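Local atomic coordinates of AT5g51070/K3K7_27 (PDB entry 5GKM), a protein that probably acts as an ATP-dependent chaperone partner of the Clp protease, the part described being its N-terminal domain. Residues Lys30-Ala44 with Ile57-Asp71. Numbering follows the deposited sequence.
Sequences KDMVYTQHLLLGLIA and ITIDKAREAVWSIWD
L40 projects from helix 35-44 into a hole formed by I59, A62, R63 and V66 of helix 59-71, a knob-into-hole fit between two nearly antiparallel helices, 170° apart in direction and 9.6 Å between axes. Its CD2 rests 3.6 Å from CB of A62, where the small alanine leaves room for the knob, and the branched end of L40 meets CG2 of V66 tip to tip. One turn on, I43 straddles the start of helix 59-71. Its CD1 drops between A62 and I57, lying 3.7 Å from CB of A62, while CG2, anti to the backbone N, lies 3.6 Å from the backbone N of I59. I59 answers with CD1, which lies against the carbonyl O of L40 and the CB of A44.

Toward the other end the chemistry changes. Q36 has CG held between its own backbone N and carbonyl carbon (chi1 71°), and a bend at chi2 lays the amide flat over one face of W70, the two planes 11° apart. NE2 stands 3.5 Å above the indole, while CG makes a CH-pi contact with its six-membered ring. Glutamine suits this buried place because its flat amide can stack while NE2 still bonds to OE1 of Q79; the indole has its own partner, NE1 to OD2 of D76.

In the loop that precedes helix 35-44, NZ of K30 forms a salt bridge, 2.8 Å from OD1 of D71, which accepts through its syn lone pair; a water held by OD2 is more weakly linked to NZ. Within the Clp R domain, aliphatic fit and the amide-indole stack together join the two helices, and the partly exposed ion pair ties the loop before helix 35-44 to the C-terminal end of helix 59-71.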
loop_
_atom_site.group_PDB
_atom_site.type_symbol
_atom_site.label_atom_id
_atom_site.label_comp_id
_atom_site.label_asym_id
_atom_site.label_seq_id
_atom_site.Cartn_x
_atom_site.Cartn_y
_atom_site.Cartn_z
ATOM N N LYS A 30 0.826 10.719 11.515
ATOM C CA LYS A 30 0.124 11.291 10.388
ATOM C C LYS A 30 -1.402 11.318 10.536
ATOM O O LYS A 30 -1.934 10.657 11.340
ATOM C CB LYS A 30 0.511 10.558 9.109
ATOM C CG LYS A 30 1.982 10.253 8.979
ATOM C CD LYS A 30 2.818 11.483 8.789
ATOM C CE LYS A 30 4.288 11.162 8.872
ATOM N NZ LYS A 30 5.197 12.289 8.581
ATOM N N ASP A 31 -2.064 12.146 9.749
ATOM C CA ASP A 31 -3.501 12.230 9.732
ATOM C C ASP A 31 -4.165 11.939 8.377
ATOM O O ASP A 31 -5.286 12.220 8.206
ATOM C CB ASP A 31 -3.960 13.602 10.187
ATOM C CG ASP A 31 -3.501 13.931 11.582
ATOM O OD1 ASP A 31 -3.845 13.205 12.511
ATOM O OD2 ASP A 31 -2.799 14.929 11.712
ATOM N N MET A 32 -3.385 11.394 7.472
ATOM C CA MET A 32 -3.860 10.969 6.196
ATOM C C MET A 32 -2.940 9.872 5.681
ATOM O O MET A 32 -1.806 9.923 5.890
ATOM C CB MET A 32 -3.838 12.153 5.266
ATOM C CG MET A 32 -4.230 11.798 3.890
ATOM S SD MET A 32 -4.468 13.249 2.889
ATOM C CE MET A 32 -6.205 13.356 3.149
ATOM N N VAL A 33 -3.503 8.919 4.974
ATOM C CA VAL A 33 -2.729 7.806 4.480
ATOM C C VAL A 33 -2.205 8.134 3.088
ATOM O O VAL A 33 -2.941 8.331 2.191
ATOM C CB VAL A 33 -3.637 6.585 4.313
ATOM C CG1 VAL A 33 -2.873 5.425 3.737
ATOM C CG2 VAL A 33 -4.228 6.185 5.633
ATOM N N TYR A 34 -0.902 8.213 2.964
ATOM C CA TYR A 34 -0.264 8.398 1.696
ATOM C C TYR A 34 0.298 7.040 1.222
ATOM O O TYR A 34 0.155 6.083 1.882
ATOM C CB TYR A 34 0.795 9.484 1.743
ATOM C CG TYR A 34 0.277 10.901 1.786
ATOM C CD1 TYR A 34 -0.114 11.477 2.953
ATOM C CD2 TYR A 34 0.217 11.639 0.646
ATOM C CE1 TYR A 34 -0.571 12.775 2.975
ATOM C CE2 TYR A 34 -0.243 12.941 0.643
ATOM C CZ TYR A 34 -0.656 13.494 1.812
ATOM O OH TYR A 34 -1.070 14.797 1.810
ATOM N N THR A 35 0.874 7.004 0.040
ATOM C CA THR A 35 1.150 5.728 -0.572
ATOM C C THR A 35 2.222 4.919 0.120
ATOM O O THR A 35 2.211 3.752 0.045
ATOM C CB THR A 35 1.365 5.802 -2.090
ATOM O OG1 THR A 35 2.359 6.752 -2.398
ATOM C CG2 THR A 35 0.096 6.169 -2.718
ATOM N N GLN A 36 3.168 5.595 0.742
ATOM C CA GLN A 36 4.150 4.864 1.529
ATOM C C GLN A 36 3.503 4.137 2.735
ATOM O O GLN A 36 3.968 3.159 3.177
ATOM C CB GLN A 36 5.336 5.741 1.962
ATOM C CG GLN A 36 5.016 6.788 3.013
ATOM C CD GLN A 36 4.515 8.091 2.443
ATOM O OE1 GLN A 36 4.051 8.163 1.343
ATOM N NE2 GLN A 36 4.649 9.126 3.227
ATOM N N HIS A 37 2.453 4.724 3.267
ATOM C CA HIS A 37 1.706 4.091 4.312
ATOM C C HIS A 37 0.932 2.884 3.857
ATOM O O HIS A 37 0.796 1.932 4.546
ATOM C CB HIS A 37 0.833 5.083 5.061
ATOM C CG HIS A 37 1.550 6.345 5.406
ATOM N ND1 HIS A 37 1.126 7.561 5.024
ATOM C CD2 HIS A 37 2.719 6.543 6.111
ATOM C CE1 HIS A 37 1.985 8.475 5.458
ATOM N NE2 HIS A 37 2.954 7.851 6.136
ATOM N N LEU A 38 0.384 3.003 2.666
ATOM C CA LEU A 38 -0.272 1.869 2.052
ATOM C C LEU A 38 0.737 0.715 1.846
ATOM O O LEU A 38 0.423 -0.401 2.031
ATOM C CB LEU A 38 -0.888 2.287 0.722
ATOM C CG LEU A 38 -1.612 1.162 0.006
ATOM C CD1 LEU A 38 -2.731 0.540 0.844
ATOM C CD2 LEU A 38 -2.135 1.654 -1.323
ATOM N N LEU A 39 1.939 1.083 1.484
ATOM C CA LEU A 39 2.958 0.074 1.321
ATOM C C LEU A 39 3.191 -0.637 2.639
ATOM O O LEU A 39 3.275 -1.806 2.669
ATOM C CB LEU A 39 4.262 0.691 0.801
ATOM C CG LEU A 39 5.450 -0.248 0.715
ATOM C CD1 LEU A 39 5.212 -1.400 -0.245
ATOM C CD2 LEU A 39 6.665 0.547 0.294
ATOM N N LEU A 40 3.231 0.129 3.711
ATOM C CA LEU A 40 3.381 -0.474 5.014
ATOM C C LEU A 40 2.226 -1.422 5.370
ATOM O O LEU A 40 2.441 -2.452 5.859
ATOM C CB LEU A 40 3.565 0.567 6.112
ATOM C CG LEU A 40 4.813 1.432 6.050
ATOM C CD1 LEU A 40 4.863 2.437 7.196
ATOM C CD2 LEU A 40 6.070 0.591 6.095
ATOM N N GLY A 41 1.009 -1.019 5.061
ATOM C CA GLY A 41 -0.112 -1.869 5.320
ATOM C C GLY A 41 -0.088 -3.187 4.570
ATOM O O GLY A 41 -0.442 -4.182 5.071
ATOM N N LEU A 42 0.329 -3.112 3.320
ATOM C CA LEU A 42 0.471 -4.315 2.529
ATOM C C LEU A 42 1.535 -5.239 3.047
ATOM O O LEU A 42 1.356 -6.395 3.061
ATOM C CB LEU A 42 0.787 -3.981 1.066
ATOM C CG LEU A 42 -0.338 -3.296 0.276
ATOM C CD1 LEU A 42 0.234 -2.682 -0.985
ATOM C CD2 LEU A 42 -1.502 -4.194 -0.063
ATOM N N ILE A 43 2.643 -4.666 3.443
ATOM C CA ILE A 43 3.710 -5.442 4.064
ATOM C C ILE A 43 3.266 -6.075 5.378
ATOM O O ILE A 43 3.495 -7.215 5.597
ATOM C CB ILE A 43 5.005 -4.611 4.263
ATOM C CG1 ILE A 43 5.576 -4.209 2.898
ATOM C CG2 ILE A 43 6.048 -5.378 5.051
ATOM C CD1 ILE A 43 6.601 -3.138 2.951
ATOM N N ALA A 44 2.569 -5.301 6.176
ATOM C CA ALA A 44 2.099 -5.830 7.429
ATOM C C ALA A 44 1.107 -6.991 7.257
ATOM O O ALA A 44 1.018 -7.863 8.064
ATOM C CB ALA A 44 1.497 -4.734 8.279
ATOM N N ILE A 57 11.413 -8.608 2.403
ATOM C CA ILE A 57 11.088 -7.396 3.096
ATOM C C ILE A 57 10.193 -7.693 4.268
ATOM O O ILE A 57 9.286 -8.398 4.139
ATOM C CB ILE A 57 10.401 -6.394 2.166
ATOM C CG1 ILE A 57 11.402 -5.832 1.184
ATOM C CG2 ILE A 57 9.813 -5.215 2.928
ATOM C CD1 ILE A 57 10.780 -5.060 0.060
ATOM N N THR A 58 10.472 -7.064 5.388
ATOM C CA THR A 58 9.688 -7.222 6.590
ATOM C C THR A 58 9.244 -5.880 7.089
ATOM O O THR A 58 9.840 -4.923 6.782
ATOM C CB THR A 58 10.474 -7.880 7.769
ATOM O OG1 THR A 58 11.647 -7.147 8.052
ATOM C CG2 THR A 58 10.806 -9.264 7.449
ATOM N N ILE A 59 8.193 -5.877 7.892
ATOM C CA ILE A 59 7.576 -4.656 8.342
ATOM C C ILE A 59 8.492 -3.745 9.172
ATOM O O ILE A 59 8.476 -2.570 8.988
ATOM C CB ILE A 59 6.222 -4.947 9.020
ATOM C CG1 ILE A 59 5.469 -3.673 9.310
ATOM C CG2 ILE A 59 6.373 -5.792 10.277
ATOM C CD1 ILE A 59 5.021 -2.913 8.103
ATOM N N ASP A 60 9.302 -4.313 10.039
ATOM C CA ASP A 60 10.161 -3.451 10.815
ATOM C C ASP A 60 11.164 -2.677 10.029
ATOM O O ASP A 60 11.386 -1.531 10.245
ATOM C CB ASP A 60 10.796 -4.233 11.964
ATOM C CG ASP A 60 9.780 -4.547 13.070
ATOM O OD1 ASP A 60 8.968 -3.667 13.477
ATOM O OD2 ASP A 60 9.755 -5.712 13.465
ATOM N N LYS A 61 11.762 -3.344 9.084
ATOM C CA LYS A 61 12.670 -2.669 8.203
ATOM C C LYS A 61 11.977 -1.617 7.373
ATOM O O LYS A 61 12.459 -0.568 7.225
ATOM C CB LYS A 61 13.369 -3.667 7.287
ATOM C CG LYS A 61 14.336 -4.585 7.988
ATOM C CD LYS A 61 15.538 -3.835 8.497
ATOM C CE LYS A 61 16.637 -4.813 8.913
ATOM N NZ LYS A 61 16.304 -5.341 10.261
ATOM N N ALA A 62 10.811 -1.963 6.866
ATOM C CA ALA A 62 10.056 -1.011 6.088
ATOM C C ALA A 62 9.665 0.215 6.901
ATOM O O ALA A 62 9.811 1.273 6.446
ATOM C CB ALA A 62 8.844 -1.668 5.443
ATOM N N ARG A 63 9.250 0.024 8.121
ATOM C CA ARG A 63 8.932 1.148 8.982
ATOM C C ARG A 63 10.118 2.097 9.261
ATOM O O ARG A 63 9.965 3.268 9.197
ATOM C CB ARG A 63 8.402 0.645 10.317
ATOM C CG ARG A 63 7.049 0.014 10.269
ATOM C CD ARG A 63 6.700 -0.502 11.664
ATOM N NE ARG A 63 5.363 -1.037 11.735
ATOM C CZ ARG A 63 5.040 -2.104 12.417
ATOM N NH1 ARG A 63 5.973 -2.704 13.116
ATOM N NH2 ARG A 63 3.819 -2.572 12.394
ATOM N N GLU A 64 11.297 1.552 9.459
ATOM C CA GLU A 64 12.483 2.376 9.617
ATOM C C GLU A 64 12.770 3.231 8.424
ATOM O O GLU A 64 13.145 4.359 8.548
ATOM C CB GLU A 64 13.700 1.511 9.859
ATOM C CG GLU A 64 13.669 0.817 11.174
ATOM C CD GLU A 64 14.722 -0.255 11.352
ATOM O OE1 GLU A 64 15.652 -0.304 10.555
ATOM O OE2 GLU A 64 14.584 -1.019 12.317
ATOM N N ALA A 65 12.591 2.645 7.261
ATOM C CA ALA A 65 12.839 3.353 6.074
ATOM C C ALA A 65 11.899 4.504 5.946
ATOM O O ALA A 65 12.289 5.554 5.570
ATOM C CB ALA A 65 12.701 2.428 4.878
ATOM N N VAL A 66 10.627 4.254 6.217
ATOM C CA VAL A 66 9.651 5.290 6.019
ATOM C C VAL A 66 9.863 6.499 6.949
ATOM O O VAL A 66 9.734 7.630 6.560
ATOM C CB VAL A 66 8.226 4.722 6.142
ATOM C CG1 VAL A 66 7.197 5.836 6.206
ATOM C CG2 VAL A 66 7.919 3.878 4.913
ATOM N N TRP A 67 10.126 6.178 8.176
ATOM C CA TRP A 67 10.364 7.201 9.131
ATOM C C TRP A 67 11.556 8.029 8.708
ATOM O O TRP A 67 11.489 9.262 8.634
ATOM C CB TRP A 67 10.597 6.592 10.514
ATOM C CG TRP A 67 10.958 7.663 11.514
ATOM C CD1 TRP A 67 12.189 7.933 12.039
ATOM C CD2 TRP A 67 10.076 8.656 12.110
ATOM N NE1 TRP A 67 12.143 8.975 12.888
ATOM C CE2 TRP A 67 10.916 9.462 12.980
ATOM C CE3 TRP A 67 8.735 8.929 12.045
ATOM C CZ2 TRP A 67 10.403 10.516 13.711
ATOM C CZ3 TRP A 67 8.239 10.000 12.780
ATOM C CH2 TRP A 67 9.067 10.775 13.593
ATOM N N SER A 68 12.606 7.333 8.301
ATOM C CA SER A 68 13.791 8.032 7.929
ATOM C C SER A 68 13.580 8.965 6.743
ATOM O O SER A 68 13.987 10.110 6.749
ATOM C CB SER A 68 14.875 7.022 7.644
ATOM O OG SER A 68 16.003 7.713 7.239
ATOM N N ILE A 69 12.923 8.466 5.730
ATOM C CA ILE A 69 12.760 9.251 4.516
ATOM C C ILE A 69 11.955 10.525 4.671
ATOM O O ILE A 69 12.346 11.544 4.197
ATOM C CB ILE A 69 12.193 8.365 3.361
ATOM C CG1 ILE A 69 13.179 7.278 3.042
ATOM C CG2 ILE A 69 11.967 9.151 2.094
ATOM C CD1 ILE A 69 12.580 6.163 2.262
ATOM N N TRP A 70 10.832 10.410 5.351
ATOM C CA TRP A 70 9.898 11.492 5.533
ATOM C C TRP A 70 10.046 12.287 6.809
ATOM O O TRP A 70 9.545 13.390 6.859
ATOM C CB TRP A 70 8.453 10.988 5.421
ATOM C CG TRP A 70 8.073 10.787 3.982
ATOM C CD1 TRP A 70 7.574 11.741 3.117
ATOM C CD2 TRP A 70 8.254 9.606 3.159
ATOM N NE1 TRP A 70 7.402 11.247 1.871
ATOM C CE2 TRP A 70 7.803 9.978 1.817
ATOM C CE3 TRP A 70 8.670 8.334 3.379
ATOM C CZ2 TRP A 70 7.838 9.091 0.771
ATOM C CZ3 TRP A 70 8.699 7.464 2.320
ATOM C CH2 TRP A 70 8.310 7.843 1.035
ATOM N N ASP A 71 10.643 11.704 7.853
ATOM C CA ASP A 71 10.653 12.394 9.148
ATOM C C ASP A 71 11.963 12.832 9.790
ATOM O O ASP A 71 11.944 13.613 10.714
ATOM C CB ASP A 71 9.811 11.638 10.159
ATOM C CG ASP A 71 8.332 11.909 10.003
ATOM O OD1 ASP A 71 7.686 11.223 9.220
ATOM O OD2 ASP A 71 7.848 12.831 10.638
HETATM O O HOH W 1 5.343 12.709 11.954
#